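Side-chain contact in aminotransferase, class V family protein (Trichomonas vaginalis, PDB 5F8V), which probably catalyses the pyridoxal-phosphate-dependent transfer of an amino group between O-phospho-L-serine and 2-oxoglutarate, the second step of serine biosynthesis from 3-phosphoglycerate: residues 254-257 with 258-261. Sequence-based numbering, arbitrary orientation.
Sequences ANHI and FKWI
Phe258 folds back over Ala254, one turn earlier on the helix. With CG beside its own backbone N (chi1 -60°), one ring face lies over Ala254 O, which sits 3.3 Å from Phe258 CG. The ring rim reaches the methyl group, Phe258 CZ to Ala254 CB 4.0 Å. The same carbonyl oxygen accepts the backbone bond from Phe258 N.

Lys259 runs back along the helix as an extended chain. Its CG passes 3.3 Å from Asn255 O, and its CE lies 3.8 Å from Asn255 ND2. Lys259 NZ ends near the His256 ring, with no bond between them; its ion pair with Glu54 is long and weak. Asn255 OD1 is hydrogen-bonded to Arg58 NE, Asn255 ND2 to Glu51 and Glu54, and His256 NE2 to Glu27.

Trp260 has CG anti to the backbone N (chi1 175°), and its indole leads away from the earlier turn. Ile257 O lies at the ring edge, 4.1 Å from Trp260 CE3. Ile261 accompanies its backbone bond to Ile257 O with apolar contact, CD1 to Ile257 CG2 at 4.1 Å.

Four successive i to i+4 backbone bonds mark a regular alpha-helix. In this part of helix 248-263 of the class-V aminotransferase fold, Phe258, Lys259 and Ile261 touch helix 46-63, while His256, Ile257 and Trp260 touch helix 18-26.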
loop_
_atom_site.group_PDB
_atom_site.type_symbol
_atom_site.label_atom_id
_atom_site.label_comp_id
_atom_site.label_asym_id
_atom_site.label_seq_id
_atom_site.Cartn_x
_atom_site.Cartn_y
_atom_site.Cartn_z
ATOM N N ALA A 254 -4.208 -0.484 12.236
ATOM C CA ALA A 254 -3.003 -0.423 13.045
ATOM C C ALA A 254 -3.275 0.224 14.397
ATOM O O ALA A 254 -2.859 -0.299 15.430
ATOM C CB ALA A 254 -1.910 0.336 12.308
ATOM N N ASN A 255 -4.005 1.340 14.377
ATOM C CA ASN A 255 -4.364 2.075 15.591
ATOM C C ASN A 255 -5.188 1.235 16.565
ATOM O O ASN A 255 -4.994 1.318 17.781
ATOM C CB ASN A 255 -5.105 3.376 15.238
ATOM C CG ASN A 255 -5.230 4.333 16.415
ATOM O OD1 ASN A 255 -4.439 4.302 17.357
ATOM N ND2 ASN A 255 -6.218 5.211 16.348
ATOM N N HIS A 256 -6.095 0.424 16.031
ATOM C CA HIS A 256 -6.858 -0.507 16.861
ATOM C C HIS A 256 -5.940 -1.485 17.596
ATOM O O HIS A 256 -6.128 -1.733 18.783
ATOM C CB HIS A 256 -7.916 -1.260 16.046
ATOM C CG HIS A 256 -9.250 -0.587 16.025
ATOM N ND1 HIS A 256 -9.978 -0.353 17.171
ATOM C CD2 HIS A 256 -10.005 -0.127 14.998
ATOM C CE1 HIS A 256 -11.115 0.242 16.853
ATOM N NE2 HIS A 256 -11.158 0.386 15.540
ATOM N N ILE A 257 -4.945 -2.014 16.890
ATOM C CA ILE A 257 -3.939 -2.879 17.493
ATOM C C ILE A 257 -3.077 -2.120 18.510
ATOM O O ILE A 257 -2.783 -2.666 19.565
ATOM C CB ILE A 257 -3.046 -3.591 16.440
ATOM C CG1 ILE A 257 -3.889 -4.559 15.599
ATOM C CG2 ILE A 257 -1.919 -4.371 17.129
ATOM C CD1 ILE A 257 -3.219 -5.016 14.322
ATOM N N PHE A 258 -2.696 -0.877 18.223
ATOM C CA PHE A 258 -1.926 -0.080 19.199
ATOM C C PHE A 258 -2.688 0.037 20.531
ATOM O O PHE A 258 -2.123 -0.180 21.605
ATOM C CB PHE A 258 -1.578 1.320 18.665
ATOM C CG PHE A 258 -0.736 1.334 17.402
ATOM C CD1 PHE A 258 0.047 0.241 17.005
ATOM C CD2 PHE A 258 -0.712 2.474 16.611
ATOM C CE1 PHE A 258 0.802 0.295 15.835
ATOM C CE2 PHE A 258 0.042 2.528 15.448
ATOM C CZ PHE A 258 0.795 1.436 15.056
ATOM N N LYS A 259 -3.978 0.342 20.441
ATOM C CA LYS A 259 -4.842 0.403 21.622
ATOM C C LYS A 259 -4.848 -0.952 22.331
ATOM O O LYS A 259 -4.673 -1.028 23.540
ATOM C CB LYS A 259 -6.280 0.771 21.242
ATOM C CG LYS A 259 -6.477 2.147 20.627
ATOM C CD LYS A 259 -7.844 2.233 19.957
ATOM C CE LYS A 259 -8.054 3.560 19.263
ATOM N NZ LYS A 259 -9.261 3.556 18.388
ATOM N N TRP A 260 -5.040 -2.023 21.570
ATOM C CA TRP A 260 -5.029 -3.363 22.155
ATOM C C TRP A 260 -3.726 -3.666 22.909
ATOM O O TRP A 260 -3.775 -4.237 23.988
ATOM C CB TRP A 260 -5.323 -4.430 21.101
ATOM C CG TRP A 260 -5.202 -5.820 21.603
ATOM C CD1 TRP A 260 -6.168 -6.566 22.227
ATOM C CD2 TRP A 260 -4.053 -6.651 21.512
ATOM N NE1 TRP A 260 -5.677 -7.812 22.532
ATOM C CE2 TRP A 260 -4.382 -7.890 22.099
ATOM C CE3 TRP A 260 -2.768 -6.468 20.993
ATOM C CZ2 TRP A 260 -3.469 -8.938 22.189
ATOM C CZ3 TRP A 260 -1.853 -7.525 21.080
ATOM C CH2 TRP A 260 -2.214 -8.737 21.669
ATOM N N ILE A 261 -2.585 -3.265 22.355
ATOM C CA ILE A 261 -1.293 -3.437 23.025
ATOM C C ILE A 261 -1.243 -2.647 24.334
ATOM O O ILE A 261 -0.742 -3.151 25.339
ATOM C CB ILE A 261 -0.104 -3.019 22.128
ATOM C CG1 ILE A 261 0.022 -3.958 20.920
ATOM C CG2 ILE A 261 1.208 -3.037 22.915
ATOM C CD1 ILE A 261 0.987 -3.479 19.857
#